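Local coordinates for 3-hexulose-6-phosphate synthase (Mycobacterium gastri, PDB 3AJX), which is a TIM-barrel enzyme of the HUMPS family that binds a magnesium ion, at residues L151-A164 and P173-A185. The protein carries 1 engineered substitution. Sequence-based numbering, arbitrary orientation.
Sequences LAAGEKARVPFSVA and PAVQKAGAEVAVA
The ring of Phe-161 is wedged between two backbones: Ala-180 CA lies over one face, 3.8 Å from the ring centroid in a CH-pi contact, while Gly-154 CA of the ring's own segment sits over the centre of the other. A chi1 of 71° sets CG between the backbone N and carbonyl carbon and turns the ring toward the helices, where Ala-178 O meets its edge in plane, 3.5 Å from CZ. Deeper in, Val-163 CB rests against Val-175 CG1 at 3.8 Å, the two side chains alongside but pointing opposite ways, and the Leu-151 side chain crosses that of Val-175 at about a right angle, Leu-151 CD2 4.0 Å from Val-175 CG2. This packing belongs to the (beta/alpha)8 barrel: strands 161-164 and 182-185, the seventh and eighth, run parallel, and helices 148-157 and 172-177 lie side by side outside them. Three backbone hydrogen bonds join the strands and their approach, the shortest from Glu-181 N to Phe-161 O (2.7 Å). On the barrel's inner side Ala-164 CB touches Val-184 CB, with the magnesium ion nearby. Toward solvent the fit is sparser. Glu-155, extended beyond CG, brings OE1 to 3.4 Å from Ala-178 CB, and Glu-181 touches Phe-161 O through CB before its bent chain carries the carboxylate off. Gly-179 closes helix 172-177 in a Schellman motif; a water donates to Gly-179 O (2.8 Å) and accepts from Phe-161 N.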
loop_
_atom_site.group_PDB
_atom_site.type_symbol
_atom_site.label_atom_id
_atom_site.label_comp_id
_atom_site.label_asym_id
_atom_site.label_seq_id
_atom_site.Cartn_x
_atom_site.Cartn_y
_atom_site.Cartn_z
ATOM N N LEU A 151 -20.431 -6.236 -9.085
ATOM C CA LEU A 151 -20.812 -6.720 -10.404
ATOM C C LEU A 151 -21.515 -5.619 -11.192
ATOM O O LEU A 151 -21.283 -5.463 -12.392
ATOM C CB LEU A 151 -21.721 -7.949 -10.283
ATOM C CG LEU A 151 -21.149 -9.124 -9.479
ATOM C CD1 LEU A 151 -22.105 -10.305 -9.533
ATOM C CD2 LEU A 151 -19.796 -9.521 -10.037
ATOM N N ALA A 152 -22.366 -4.853 -10.514
ATOM C CA ALA A 152 -23.084 -3.760 -11.159
ATOM C C ALA A 152 -22.093 -2.711 -11.646
ATOM O O ALA A 152 -22.229 -2.171 -12.745
ATOM C CB ALA A 152 -24.075 -3.132 -10.180
ATOM N N ALA A 153 -21.089 -2.424 -10.823
ATOM C CA ALA A 153 -20.082 -1.438 -11.183
ATOM C C ALA A 153 -19.275 -1.932 -12.376
ATOM O O ALA A 153 -18.965 -1.161 -13.280
ATOM C CB ALA A 153 -19.159 -1.168 -9.997
ATOM N N GLY A 154 -18.940 -3.218 -12.379
ATOM C CA GLY A 154 -18.178 -3.773 -13.484
ATOM C C GLY A 154 -18.930 -3.660 -14.799
ATOM O O GLY A 154 -18.363 -3.282 -15.826
ATOM N N GLU A 155 -20.219 -3.983 -14.769
ATOM C CA GLU A 155 -21.046 -3.913 -15.967
ATOM C C GLU A 155 -21.154 -2.480 -16.493
ATOM O O GLU A 155 -21.052 -2.240 -17.696
ATOM C CB GLU A 155 -22.443 -4.461 -15.661
ATOM C CG GLU A 155 -22.444 -5.924 -15.249
ATOM C CD GLU A 155 -23.753 -6.359 -14.619
ATOM O OE1 GLU A 155 -23.880 -7.554 -14.280
ATOM O OE2 GLU A 155 -24.652 -5.507 -14.459
ATOM N N LYS A 156 -21.355 -1.529 -15.588
ATOM C CA LYS A 156 -21.489 -0.133 -15.984
ATOM C C LYS A 156 -20.169 0.477 -16.447
ATOM O O LYS A 156 -20.152 1.358 -17.309
ATOM C CB LYS A 156 -22.054 0.685 -14.820
ATOM C CG LYS A 156 -22.368 2.132 -15.170
ATOM C CD LYS A 156 -23.087 2.831 -14.024
ATOM C CE LYS A 156 -23.577 4.211 -14.439
ATOM N NZ LYS A 156 -24.310 4.900 -13.339
ATOM N N ALA A 157 -19.067 -0.005 -15.881
ATOM C CA ALA A 157 -17.740 0.506 -16.205
ATOM C C ALA A 157 -17.351 0.383 -17.673
ATOM O O ALA A 157 -16.725 1.284 -18.229
ATOM C CB ALA A 157 -16.694 -0.193 -15.342
ATOM N N ARG A 158 -17.718 -0.730 -18.298
ATOM C CA ARG A 158 -17.371 -0.960 -19.694
ATOM C C ARG A 158 -15.848 -0.877 -19.862
ATOM O O ARG A 158 -15.321 -0.243 -20.783
ATOM C CB ARG A 158 -18.098 0.049 -20.590
ATOM C CG ARG A 158 -19.608 -0.167 -20.613
ATOM C CD ARG A 158 -20.322 0.916 -21.403
ATOM N NE ARG A 158 -21.753 0.653 -21.549
ATOM C CZ ARG A 158 -22.638 0.694 -20.558
ATOM N NH1 ARG A 158 -22.253 0.988 -19.324
ATOM N NH2 ARG A 158 -23.918 0.451 -20.804
ATOM N N VAL A 159 -15.158 -1.533 -18.931
ATOM C CA VAL A 159 -13.700 -1.620 -18.898
ATOM C C VAL A 159 -13.383 -3.058 -18.490
ATOM O O VAL A 159 -14.051 -3.604 -17.612
ATOM C CB VAL A 159 -13.103 -0.674 -17.825
ATOM C CG1 VAL A 159 -11.605 -0.865 -17.738
ATOM C CG2 VAL A 159 -13.441 0.775 -18.155
ATOM N N PRO A 160 -12.383 -3.699 -19.125
ATOM C CA PRO A 160 -12.084 -5.078 -18.721
ATOM C C PRO A 160 -11.903 -5.111 -17.208
ATOM O O PRO A 160 -11.183 -4.277 -16.654
ATOM C CB PRO A 160 -10.790 -5.383 -19.468
ATOM C CG PRO A 160 -10.944 -4.579 -20.735
ATOM C CD PRO A 160 -11.489 -3.259 -20.214
ATOM N N PHE A 161 -12.545 -6.061 -16.534
ATOM C CA PHE A 161 -12.438 -6.103 -15.079
ATOM C C PHE A 161 -12.394 -7.479 -14.444
ATOM O O PHE A 161 -12.788 -8.481 -15.043
ATOM C CB PHE A 161 -13.595 -5.319 -14.439
ATOM C CG PHE A 161 -14.946 -5.988 -14.575
ATOM C CD1 PHE A 161 -15.656 -5.931 -15.773
ATOM C CD2 PHE A 161 -15.506 -6.673 -13.499
ATOM C CE1 PHE A 161 -16.906 -6.546 -15.895
ATOM C CE2 PHE A 161 -16.752 -7.295 -13.609
ATOM C CZ PHE A 161 -17.455 -7.230 -14.811
ATOM N N SER A 162 -11.900 -7.501 -13.214
ATOM C CA SER A 162 -11.832 -8.717 -12.423
ATOM C C SER A 162 -12.682 -8.425 -11.192
ATOM O O SER A 162 -12.961 -7.264 -10.886
ATOM C CB SER A 162 -10.388 -9.019 -12.008
ATOM O OG SER A 162 -9.855 -7.989 -11.195
ATOM N N VAL A 163 -13.114 -9.475 -10.503
ATOM C CA VAL A 163 -13.929 -9.312 -9.309
ATOM C C VAL A 163 -13.276 -10.019 -8.131
ATOM O O VAL A 163 -12.919 -11.193 -8.218
ATOM C CB VAL A 163 -15.351 -9.891 -9.516
ATOM C CG1 VAL A 163 -16.168 -9.749 -8.238
ATOM C CG2 VAL A 163 -16.042 -9.165 -10.668
ATOM N N ALA A 164 -13.102 -9.282 -7.039
ATOM C CA ALA A 164 -12.517 -9.816 -5.815
ATOM C C ALA A 164 -13.397 -9.344 -4.663
ATOM O O ALA A 164 -13.531 -8.141 -4.416
ATOM C CB ALA A 164 -11.081 -9.310 -5.638
ATOM N N PRO A 173 -20.919 -18.069 -11.209
ATOM C CA PRO A 173 -21.821 -17.792 -12.334
ATOM C C PRO A 173 -22.215 -16.322 -12.451
ATOM O O PRO A 173 -22.241 -15.767 -13.548
ATOM C CB PRO A 173 -23.022 -18.690 -12.040
ATOM C CG PRO A 173 -22.383 -19.869 -11.384
ATOM C CD PRO A 173 -21.417 -19.209 -10.418
ATOM N N ALA A 174 -22.521 -15.692 -11.320
ATOM C CA ALA A 174 -22.912 -14.287 -11.327
ATOM C C ALA A 174 -21.752 -13.404 -11.780
ATOM O O ALA A 174 -21.947 -12.434 -12.508
ATOM C CB ALA A 174 -23.381 -13.868 -9.938
ATOM N N VAL A 175 -20.544 -13.746 -11.344
ATOM C CA VAL A 175 -19.357 -12.984 -11.714
ATOM C C VAL A 175 -19.105 -13.074 -13.217
ATOM O O VAL A 175 -18.803 -12.072 -13.868
ATOM C CB VAL A 175 -18.112 -13.493 -10.945
ATOM C CG1 VAL A 175 -16.846 -12.828 -11.475
ATOM C CG2 VAL A 175 -18.272 -13.194 -9.464
ATOM N N GLN A 176 -19.237 -14.273 -13.770
ATOM C CA GLN A 176 -19.019 -14.462 -15.198
ATOM C C GLN A 176 -20.123 -13.785 -16.012
ATOM O O GLN A 176 -19.853 -13.181 -17.048
ATOM C CB GLN A 176 -18.945 -15.955 -15.525
ATOM C CG GLN A 176 -18.668 -16.258 -16.986
ATOM C CD GLN A 176 -18.126 -17.658 -17.194
ATOM O OE1 GLN A 176 -18.455 -18.579 -16.445
ATOM N NE2 GLN A 176 -17.297 -17.828 -18.219
ATOM N N LYS A 177 -21.360 -13.874 -15.530
ATOM C CA LYS A 177 -22.496 -13.259 -16.216
ATOM C C LYS A 177 -22.351 -11.739 -16.293
ATOM O O LYS A 177 -22.821 -11.109 -17.244
ATOM C CB LYS A 177 -23.800 -13.615 -15.496
ATOM C CG LYS A 177 -25.050 -13.026 -16.137
ATOM C CD LYS A 177 -26.289 -13.347 -15.310
ATOM C CE LYS A 177 -27.538 -12.728 -15.915
ATOM N NZ LYS A 177 -27.822 -13.272 -17.271
ATOM N N ALA A 178 -21.706 -11.151 -15.289
ATOM C CA ALA A 178 -21.495 -9.708 -15.256
ATOM C C ALA A 178 -20.470 -9.295 -16.314
ATOM O O ALA A 178 -20.318 -8.109 -16.612
ATOM C CB ALA A 178 -21.026 -9.273 -13.866
ATOM N N GLY A 179 -19.767 -10.279 -16.869
ATOM C CA GLY A 179 -18.781 -10.005 -17.904
ATOM C C GLY A 179 -17.343 -9.902 -17.427
ATOM O O GLY A 179 -16.474 -9.426 -18.162
ATOM N N ALA A 180 -17.083 -10.353 -16.204
ATOM C CA ALA A 180 -15.734 -10.295 -15.650
ATOM C C ALA A 180 -14.735 -11.084 -16.488
ATOM O O ALA A 180 -15.042 -12.166 -16.984
ATOM C CB ALA A 180 -15.734 -10.822 -14.221
ATOM N N GLU A 181 -13.537 -10.530 -16.640
ATOM C CA GLU A 181 -12.469 -11.171 -17.398
ATOM C C GLU A 181 -11.746 -12.145 -16.475
ATOM O O GLU A 181 -11.192 -13.154 -16.920
ATOM C CB GLU A 181 -11.482 -10.113 -17.902
ATOM C CG GLU A 181 -10.306 -10.650 -18.703
ATOM C CD GLU A 181 -10.730 -11.333 -19.991
ATOM O OE1 GLU A 181 -11.872 -11.104 -20.448
ATOM O OE2 GLU A 181 -9.913 -12.091 -20.557
ATOM N N VAL A 182 -11.764 -11.828 -15.184
ATOM C CA VAL A 182 -11.105 -12.640 -14.169
ATOM C C VAL A 182 -11.927 -12.719 -12.888
ATOM O O VAL A 182 -12.481 -11.720 -12.433
ATOM C CB VAL A 182 -9.723 -12.038 -13.790
ATOM C CG1 VAL A 182 -9.031 -12.926 -12.759
ATOM C CG2 VAL A 182 -8.854 -11.880 -15.034
ATOM N N ALA A 183 -12.015 -13.917 -12.320
ATOM C CA ALA A 183 -12.703 -14.118 -11.055
ATOM C C ALA A 183 -11.567 -14.394 -10.072
ATOM O O ALA A 183 -10.757 -15.293 -10.298
ATOM C CB ALA A 183 -13.642 -15.319 -11.132
ATOM N N VAL A 184 -11.493 -13.606 -9.002
ATOM C CA VAL A 184 -10.444 -13.774 -8.000
ATOM C C VAL A 184 -10.979 -14.522 -6.789
ATOM O O VAL A 184 -12.048 -14.200 -6.276
ATOM C CB VAL A 184 -9.900 -12.410 -7.511
ATOM C CG1 VAL A 184 -8.785 -12.626 -6.493
ATOM C CG2 VAL A 184 -9.393 -11.603 -8.690
ATOM N N ALA A 185 -10.235 -15.523 -6.340
ATOM C CA ALA A 185 -10.637 -16.293 -5.172
ATOM C C ALA A 185 -9.485 -16.327 -4.172
ATOM O O ALA A 185 -8.372 -16.737 -4.506
ATOM C CB ALA A 185 -11.025 -17.712 -5.584
HETATM O O HOH W 1 -14.360 -7.677 -18.398
#